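Local coordinates for protein malyl-CoA lyase/beta-methylmalyl-CoA lyase (Methylobacterium extorquens, PDB 5UGR) that is a magnesium-binding lyase of the HpcH/HpaI aldolase/citrate lyase family, assembled from six copies of a chain with a TIM-barrel core, at residues N58-L63 / V90-A95; M161-A166 / P224-F229; A209-L214 / A246-E251. One frame throughout, in Å; residues are numbered along the deposited sequence.

In the fold
All three interactions lie in one TIM barrel with eight parallel strands. Interaction 2 joins two of its adjacent strands, and interaction 3 packs helix 207-220, which precedes the second of those strands, against the end of the next helix and the turn after it. Their centres lie 10 Å apart and they touch: Pro224 O is 2.8 Å from Glu251 N and Asp226 OD1 is 3.0 Å from Gln210 NE2, both probable hydrogen bonds. Interaction 1 stands apart, its nearest atoms about 16 Å from interaction 2 and about 21 Å from interaction 3. Asp45, Glu140 and Asp167 form the magnesium site; a bound magnesium ion lies about 8 Å from the side chain of Pro228.

Interaction 1. Residues N58-L63 / V90-A95; sequences NIIQAL and VDIVEA
Ile60 and Ile92 hold the closest backbone approach, CA to CA 5.9 Å, between two helical segments running in nearly the same direction. The axes of 58-63 and 90-95 pass 9.9 Å apart at a signed angle of -17°, so the helices stay almost parallel over this length. The contact is aliphatic, and Ile92 is its common partner: three residues of the facing helix each meet a different carbon of its side chain. Ile60 CG1 lies 3.8 Å from Ile92 CG1, the two chains crossing obliquely. Further out, Ile92 CD1 comes within 4.0 Å of Ile59 CG2. On the remaining branch, Ile92 CG2 packs 3.8 Å from Leu63 CD1, with the leucine chain at about a right angle to the isoleucine.

Ile60 in turn reaches Asp91 and Ala95, on the more exposed side of the contact. Its CG2, anti to the backbone N (CG1 at chi1 -73°), meets Ala95 CB at 4.0 Å, while CD1 extends to the backbone of the preceding turn, 3.8 Å from Asp91 O. The Asp91 carboxylate takes no part in this packing; its OD2 is engaged in a salt bridge with Arg87. Buried Ile59, Leu63 and Ile92 therefore form the inner part of the contact, and partly exposed Ile60, Asp91 and Ala95 its outer part. A pentaethylene glycol, probably from the crystallisation liquor, lies about 5 Å from the Ala95 side chain.

Beyond the two segments, Leu43 packs on both Ile59 and Ile92, and Asn64 ND2 bonds Ala95 O. Helix 52-65 runs between strands 38-42 and 72-76, helix 85-95 between strands 72-76 and 101-104. Their near-parallel packing is characteristic of successive helices in the outer layer of a TIM barrel.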
loop_
_atom_site.group_PDB
_atom_site.type_symbol
_atom_site.label_atom_id
_atom_site.label_comp_id
_atom_site.label_asym_id
_atom_site.label_seq_id
_atom_site.Cartn_x
_atom_site.Cartn_y
_atom_site.Cartn_z
ATOM N N ASN A 58 23.092 36.760 4.784
ATOM C CA ASN A 58 22.897 37.613 3.611
ATOM C C ASN A 58 21.462 37.561 3.148
ATOM O O ASN A 58 20.843 38.610 2.832
ATOM C CB ASN A 58 23.801 37.236 2.451
ATOM C CG ASN A 58 25.296 37.422 2.735
ATOM O OD1 ASN A 58 25.714 38.167 3.648
ATOM N ND2 ASN A 58 26.103 36.781 1.919
ATOM N N ILE A 59 20.910 36.332 3.108
ATOM C CA ILE A 59 19.533 36.206 2.664
ATOM C C ILE A 59 18.479 36.829 3.592
ATOM O O ILE A 59 17.509 37.433 3.165
ATOM C CB ILE A 59 19.239 34.673 2.394
ATOM C CG1 ILE A 59 19.954 34.277 1.094
ATOM C CG2 ILE A 59 17.732 34.412 2.296
ATOM C CD1 ILE A 59 19.955 32.784 0.775
ATOM N N ILE A 60 18.717 36.727 4.889
ATOM C CA ILE A 60 17.842 37.369 5.832
ATOM C C ILE A 60 17.826 38.892 5.567
ATOM O O ILE A 60 16.767 39.527 5.503
ATOM C CB ILE A 60 18.274 37.051 7.276
ATOM C CG1 ILE A 60 17.906 35.585 7.618
ATOM C CG2 ILE A 60 17.580 37.999 8.241
ATOM C CD1 ILE A 60 18.466 35.069 8.926
ATOM N N GLN A 61 19.015 39.448 5.393
ATOM C CA GLN A 61 19.138 40.900 5.139
ATOM C C GLN A 61 18.440 41.244 3.810
ATOM O O GLN A 61 17.634 42.210 3.736
ATOM C CB GLN A 61 20.634 41.339 5.162
ATOM C CG GLN A 61 20.853 42.709 4.520
ATOM C CD GLN A 61 22.222 43.294 4.742
ATOM O OE1 GLN A 61 22.320 44.399 5.208
ATOM N NE2 GLN A 61 23.288 42.566 4.384
ATOM N N ALA A 62 18.676 40.396 2.770
ATOM C CA ALA A 62 18.109 40.700 1.463
ATOM C C ALA A 62 16.562 40.613 1.492
ATOM O O ALA A 62 15.875 41.507 0.949
ATOM C CB ALA A 62 18.663 39.748 0.408
ATOM N N LEU A 63 16.015 39.582 2.126
ATOM C CA LEU A 63 14.581 39.467 2.196
ATOM C C LEU A 63 13.918 40.574 2.989
ATOM O O LEU A 63 12.808 40.994 2.660
ATOM C CB LEU A 63 14.145 38.104 2.790
ATOM C CG LEU A 63 14.324 36.904 1.872
ATOM C CD1 LEU A 63 14.202 35.647 2.705
ATOM C CD2 LEU A 63 13.288 36.945 0.787
ATOM N N VAL A 90 14.753 27.525 10.285
ATOM C CA VAL A 90 14.473 28.243 11.554
ATOM C C VAL A 90 14.856 29.727 11.421
ATOM O O VAL A 90 14.035 30.605 11.664
ATOM C CB VAL A 90 15.222 27.594 12.748
ATOM C CG1 VAL A 90 15.158 28.512 13.984
ATOM C CG2 VAL A 90 14.594 26.245 13.081
ATOM N N ASP A 91 16.092 30.003 11.016
ATOM C CA ASP A 91 16.554 31.409 11.069
ATOM C C ASP A 91 15.784 32.288 10.076
ATOM O O ASP A 91 15.375 33.400 10.393
ATOM C CB ASP A 91 18.040 31.531 10.820
ATOM C CG ASP A 91 18.878 30.966 11.914
ATOM O OD1 ASP A 91 18.346 30.517 12.943
ATOM O OD2 ASP A 91 20.123 31.111 11.788
ATOM N N ILE A 92 15.570 31.783 8.867
ATOM C CA ILE A 92 14.933 32.603 7.839
ATOM C C ILE A 92 13.451 32.706 8.055
ATOM O O ILE A 92 12.894 33.825 7.923
ATOM C CB ILE A 92 15.305 32.162 6.412
ATOM C CG1 ILE A 92 16.809 32.214 6.224
ATOM C CG2 ILE A 92 14.561 32.968 5.360
ATOM C CD1 ILE A 92 17.402 31.474 5.025
ATOM N N VAL A 93 12.764 31.584 8.378
ATOM C CA VAL A 93 11.339 31.701 8.552
ATOM C C VAL A 93 11.037 32.571 9.793
ATOM O O VAL A 93 10.096 33.404 9.763
ATOM C CB VAL A 93 10.606 30.337 8.580
ATOM C CG1 VAL A 93 9.118 30.489 8.807
ATOM C CG2 VAL A 93 10.863 29.566 7.280
ATOM N N GLU A 94 11.837 32.458 10.840
ATOM C CA GLU A 94 11.601 33.314 12.023
ATOM C C GLU A 94 11.731 34.784 11.684
ATOM O O GLU A 94 10.929 35.583 12.155
ATOM C CB GLU A 94 12.543 32.932 13.170
ATOM C CG GLU A 94 12.134 31.688 13.938
ATOM C CD GLU A 94 13.027 31.381 15.132
ATOM O OE1 GLU A 94 14.041 32.079 15.367
ATOM O OE2 GLU A 94 12.658 30.432 15.874
ATOM N N ALA A 95 12.747 35.122 10.869
ATOM C CA ALA A 95 13.151 36.530 10.662
ATOM C C ALA A 95 12.492 37.245 9.508
ATOM O O ALA A 95 12.580 38.469 9.442
ATOM C CB ALA A 95 14.652 36.621 10.533
#

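Interaction 2. Residues M161-A166 / P224-F229; sequences MSFGVA and PIDGPF
Met161-Phe163 and Pro224-Asp226 are paired stretches of neighbouring parallel strands in the TIM barrel, continuing at their C-terminal ends into loops near the magnesium site. The short segments run 4.7 Å apart at 29°. Two backbone hydrogen bonds fix the register and both use Ile225: its N donates to Met161 O (2.9 Å), and its O accepts from Phe163 N (2.9 Å). Ser162 CA adds a CA-H...O contact to Ile225 O at 3.2 Å.

Side chains alternate between the faces. Ser162 and Ile225 share one, where Ser162 OG lies 3.6 Å from Ile225 CB; that hydroxyl is hydrogen-bonded to Glu136 and Trp254. On the other, Phe163 and Asp226 each carry CG anti to the backbone N (chi1 174° and -167°) and extend side by side, ring and carboxylate nearly coplanar, with OD1 of Asp226 at the ring edge, 3.6 Å from Phe163 CD2. A salt bridge from Asp226 OD2 to Lys253 holds the carboxylate from the next strand. Past the strands, Gly227 CA passes 3.0 Å from Phe163 O, an approach that puts backbone against backbone, and Val165 CG1 packs 4.2 Å from Pro228 CD.

Glu17, from strand 16-21, and Trp254 adjoin the Ser162-Ile225 face, inside the barrel. The Met161-Phe163 face meets Cys217 and Ala209 of helix 207-220, while Val165 begins helix 165-172, which carries the magnesium ligand Asp167.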
loop_
_atom_site.group_PDB
_atom_site.type_symbol
_atom_site.label_atom_id
_atom_site.label_comp_id
_atom_site.label_asym_id
_atom_site.label_seq_id
_atom_site.Cartn_x
_atom_site.Cartn_y
_atom_site.Cartn_z
ATOM N N MET A 161 6.574 21.483 -8.783
ATOM C CA MET A 161 7.759 20.625 -8.843
ATOM C C MET A 161 8.654 21.154 -9.956
ATOM O O MET A 161 8.147 21.478 -11.049
ATOM C CB MET A 161 7.408 19.150 -9.139
ATOM C CG MET A 161 6.220 18.580 -8.391
ATOM S SD MET A 161 5.893 16.811 -8.711
ATOM C CE MET A 161 6.184 16.324 -7.032
ATOM N N SER A 162 9.967 21.221 -9.654
ATOM C CA SER A 162 10.947 21.554 -10.667
ATOM C C SER A 162 11.755 20.313 -11.041
ATOM O O SER A 162 12.168 19.579 -10.147
ATOM C CB SER A 162 11.927 22.614 -10.178
ATOM O OG SER A 162 11.363 23.933 -10.159
ATOM N N PHE A 163 11.984 20.135 -12.369
ATOM C CA PHE A 163 12.832 19.069 -12.885
ATOM C C PHE A 163 14.262 19.539 -12.894
ATOM O O PHE A 163 14.673 20.324 -13.752
ATOM C CB PHE A 163 12.348 18.625 -14.230
ATOM C CG PHE A 163 13.241 17.648 -14.892
ATOM C CD1 PHE A 163 13.634 16.512 -14.216
ATOM C CD2 PHE A 163 13.785 17.914 -16.165
ATOM C CE1 PHE A 163 14.523 15.617 -14.825
ATOM C CE2 PHE A 163 14.643 16.998 -16.775
ATOM C CZ PHE A 163 15.027 15.888 -16.096
ATOM N N GLY A 164 15.054 19.020 -11.939
ATOM C CA GLY A 164 16.470 19.382 -11.832
ATOM C C GLY A 164 17.315 18.556 -12.760
ATOM O O GLY A 164 17.932 17.558 -12.350
ATOM N N VAL A 165 17.361 18.959 -14.020
ATOM C CA VAL A 165 17.943 18.128 -15.081
ATOM C C VAL A 165 19.397 17.732 -14.857
ATOM O O VAL A 165 19.775 16.602 -15.164
ATOM C CB VAL A 165 17.688 18.753 -16.481
ATOM C CG1 VAL A 165 18.420 20.084 -16.619
ATOM C CG2 VAL A 165 18.085 17.766 -17.588
ATOM N N ALA A 166 20.226 18.652 -14.380
ATOM C CA ALA A 166 21.655 18.306 -14.257
ATOM C C ALA A 166 21.925 17.336 -13.122
ATOM O O ALA A 166 22.696 16.332 -13.245
ATOM C CB ALA A 166 22.495 19.570 -14.095
ATOM N N PRO A 224 4.055 22.283 -13.090
ATOM C CA PRO A 224 5.268 21.618 -13.559
ATOM C C PRO A 224 6.234 22.652 -14.153
ATOM O O PRO A 224 5.884 23.358 -15.125
ATOM C CB PRO A 224 4.746 20.685 -14.656
ATOM C CG PRO A 224 3.371 21.134 -15.030
ATOM C CD PRO A 224 2.970 22.246 -14.106
ATOM N N ILE A 225 7.456 22.659 -13.586
ATOM C CA ILE A 225 8.480 23.652 -13.928
ATOM C C ILE A 225 9.718 22.921 -14.410
ATOM O O ILE A 225 10.182 21.951 -13.779
ATOM C CB ILE A 225 8.849 24.546 -12.701
ATOM C CG1 ILE A 225 7.582 25.122 -12.052
ATOM C CG2 ILE A 225 9.821 25.621 -13.136
ATOM C CD1 ILE A 225 6.750 26.018 -12.909
ATOM N N ASP A 226 10.295 23.397 -15.529
ATOM C CA ASP A 226 11.521 22.799 -16.059
ATOM C C ASP A 226 12.717 23.497 -15.444
ATOM O O ASP A 226 12.671 24.712 -15.186
ATOM C CB ASP A 226 11.527 22.962 -17.589
ATOM C CG ASP A 226 12.570 22.113 -18.291
ATOM O OD1 ASP A 226 12.950 21.042 -17.743
ATOM O OD2 ASP A 226 13.056 22.596 -19.356
ATOM N N GLY A 227 13.804 22.762 -15.264
ATOM C CA GLY A 227 14.980 23.246 -14.566
ATOM C C GLY A 227 15.992 24.012 -15.454
ATOM O O GLY A 227 15.617 24.594 -16.483
ATOM N N PRO A 228 17.254 23.993 -15.058
ATOM C CA PRO A 228 18.248 24.867 -15.663
ATOM C C PRO A 228 18.714 24.395 -17.029
ATOM O O PRO A 228 18.689 23.189 -17.314
ATOM C CB PRO A 228 19.399 24.823 -14.650
ATOM C CG PRO A 228 19.263 23.450 -14.021
ATOM C CD PRO A 228 17.787 23.199 -13.929
ATOM N N PHE A 229 19.183 25.359 -17.845
ATOM C CA PHE A 229 19.828 25.141 -19.144
ATOM C C PHE A 229 21.111 25.953 -19.083
ATOM O O PHE A 229 21.068 27.160 -18.842
ATOM C CB PHE A 229 18.916 25.646 -20.230
ATOM C CG PHE A 229 19.457 25.489 -21.635
ATOM C CD1 PHE A 229 19.279 24.305 -22.326
ATOM C CD2 PHE A 229 20.204 26.494 -22.243
ATOM C CE1 PHE A 229 19.766 24.155 -23.613
ATOM C CE2 PHE A 229 20.676 26.360 -23.544
ATOM C CZ PHE A 229 20.470 25.186 -24.226
#

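Interaction 3. Residues A209-L214 / A246-E251; sequences AQNRML and AALGFE
Phe250 and Leu248 are the two side chains that the end of one helix and its following turn press against helix 207-220. The Phe250 ring meets three residues of that helix, Gln210, Met213 and Leu214. Gln210 O sits at its edge, near the ring plane, 3.5 Å from CZ; Met213 CE reaches Phe250 CE2 at 3.7 Å, and Leu214 CB lies 3.9 Å from CE1. The methionine chain turns at its last torsion (chi3 81°), bringing CE to the ring. Leu248 places its two methyls against the Asn211 amide, CD2 3.6 Å from OD1 and CD1 3.7 Å from ND2; that nitrogen bonds Leu207 O. Leu214 meets the backbone of the turn: CD2 is 3.3 Å from Leu248 O, and CD1 is 3.7 Å from Gly249 C.

Between Leu248 and Phe250, Gly249 (phi 122°) ends helix 235-248 in a Schellman motif, a backbone shape that favours glycine, and both flanking side chains reach helix 207-220; a CB on Gly249 would also press on Leu214 CD1.

Further out, Gly249 O is hydrogen-bonded to Arg218 NH2, tying the turn to helix 207-220 at a second point. Inward, Leu214 packs on Pro224 and Met213 on Met161 and Phe163, so the contact rests on strands 158-163 and 223-226. On another side Tyr186 of a neighbouring subunit packs against Leu248, and Phe208 of that subunit against Asn211.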
loop_
_atom_site.group_PDB
_atom_site.type_symbol
_atom_site.label_atom_id
_atom_site.label_comp_id
_atom_site.label_asym_id
_atom_site.label_seq_id
_atom_site.Cartn_x
_atom_site.Cartn_y
_atom_site.Cartn_z
ATOM N N ALA A 209 11.542 11.619 -18.021
ATOM C CA ALA A 209 11.545 12.376 -16.789
ATOM C C ALA A 209 10.534 13.510 -16.784
ATOM O O ALA A 209 9.749 13.684 -15.836
ATOM C CB ALA A 209 12.939 12.923 -16.517
ATOM N N GLN A 210 10.567 14.303 -17.861
ATOM C CA GLN A 210 9.644 15.453 -17.948
ATOM C C GLN A 210 8.176 15.044 -17.978
ATOM O O GLN A 210 7.353 15.618 -17.299
ATOM C CB GLN A 210 9.982 16.304 -19.178
ATOM C CG GLN A 210 11.276 17.123 -18.964
ATOM C CD GLN A 210 11.605 17.975 -20.169
ATOM O OE1 GLN A 210 11.359 17.596 -21.299
ATOM N NE2 GLN A 210 12.169 19.136 -19.932
ATOM N N ASN A 211 7.868 14.003 -18.757
ATOM C CA ASN A 211 6.499 13.560 -18.859
ATOM C C ASN A 211 6.041 12.950 -17.542
ATOM O O ASN A 211 4.908 13.154 -17.118
ATOM C CB ASN A 211 6.283 12.570 -19.990
ATOM C CG ASN A 211 6.101 13.245 -21.377
ATOM O OD1 ASN A 211 4.973 13.520 -21.815
ATOM N ND2 ASN A 211 7.204 13.521 -22.049
ATOM N N ARG A 212 6.873 12.139 -16.899
ATOM C CA ARG A 212 6.422 11.540 -15.630
ATOM C C ARG A 212 6.178 12.586 -14.585
ATOM O O ARG A 212 5.163 12.514 -13.870
ATOM C CB ARG A 212 7.392 10.480 -15.135
ATOM C CG ARG A 212 6.799 9.673 -13.971
ATOM C CD ARG A 212 7.716 8.511 -13.606
ATOM N NE ARG A 212 7.241 7.904 -12.380
ATOM C CZ ARG A 212 7.855 6.940 -11.742
ATOM N NH1 ARG A 212 9.021 6.446 -12.203
ATOM N NH2 ARG A 212 7.357 6.560 -10.573
ATOM N N MET A 213 7.085 13.552 -14.484
ATOM C CA MET A 213 6.843 14.632 -13.521
ATOM C C MET A 213 5.636 15.482 -13.862
ATOM O O MET A 213 4.849 15.819 -12.959
ATOM C CB MET A 213 8.092 15.519 -13.379
ATOM C CG MET A 213 8.070 16.421 -12.154
ATOM S SD MET A 213 9.303 17.719 -12.135
ATOM C CE MET A 213 8.463 18.898 -13.186
ATOM N N LEU A 214 5.465 15.766 -15.148
ATOM C CA LEU A 214 4.281 16.489 -15.623
ATOM C C LEU A 214 2.984 15.803 -15.201
ATOM O O LEU A 214 2.051 16.445 -14.699
ATOM C CB LEU A 214 4.333 16.626 -17.128
ATOM C CG LEU A 214 3.068 17.190 -17.822
ATOM C CD1 LEU A 214 3.078 18.672 -17.779
ATOM C CD2 LEU A 214 2.908 16.633 -19.185
ATOM N N ALA A 246 7.044 23.357 -22.843
ATOM C CA ALA A 246 5.753 24.088 -22.846
ATOM C C ALA A 246 4.713 23.330 -23.647
ATOM O O ALA A 246 3.515 23.324 -23.276
ATOM C CB ALA A 246 5.948 25.481 -23.403
ATOM N N ALA A 247 5.131 22.713 -24.763
ATOM C CA ALA A 247 4.192 21.963 -25.602
ATOM C C ALA A 247 3.545 20.822 -24.838
ATOM O O ALA A 247 2.398 20.480 -25.098
ATOM C CB ALA A 247 4.864 21.457 -26.854
ATOM N N LEU A 248 4.296 20.217 -23.934
ATOM C CA LEU A 248 3.743 19.155 -23.056
ATOM C C LEU A 248 2.752 19.636 -22.019
ATOM O O LEU A 248 1.981 18.847 -21.447
ATOM C CB LEU A 248 4.819 18.494 -22.272
ATOM C CG LEU A 248 5.833 17.709 -22.947
ATOM C CD1 LEU A 248 6.884 17.207 -21.933
ATOM C CD2 LEU A 248 5.191 16.520 -23.712
ATOM N N GLY A 249 2.871 20.914 -21.649
ATOM C CA GLY A 249 2.089 21.444 -20.535
ATOM C C GLY A 249 2.884 22.032 -19.390
ATOM O O GLY A 249 2.282 22.360 -18.354
ATOM N N PHE A 250 4.216 22.100 -19.501
ATOM C CA PHE A 250 4.968 22.786 -18.445
ATOM C C PHE A 250 4.603 24.273 -18.419
ATOM O O PHE A 250 4.269 24.864 -19.458
ATOM C CB PHE A 250 6.472 22.678 -18.666
ATOM C CG PHE A 250 7.100 21.379 -18.195
ATOM C CD1 PHE A 250 6.730 20.143 -18.742
ATOM C CD2 PHE A 250 7.958 21.391 -17.126
ATOM C CE1 PHE A 250 7.269 18.948 -18.257
ATOM C CE2 PHE A 250 8.507 20.219 -16.655
ATOM C CZ PHE A 250 8.156 18.989 -17.218
ATOM N N GLU A 251 4.686 24.851 -17.227
ATOM C CA GLU A 251 4.225 26.207 -16.977
ATOM C C GLU A 251 5.315 27.233 -16.875
ATOM O O GLU A 251 5.011 28.430 -16.919
ATOM C CB GLU A 251 3.464 26.119 -15.607
ATOM C CG GLU A 251 2.773 27.286 -15.181
ATOM C CD GLU A 251 1.744 26.935 -14.136
ATOM O OE1 GLU A 251 1.462 27.908 -13.439
ATOM O OE2 GLU A 251 1.238 25.757 -14.167
#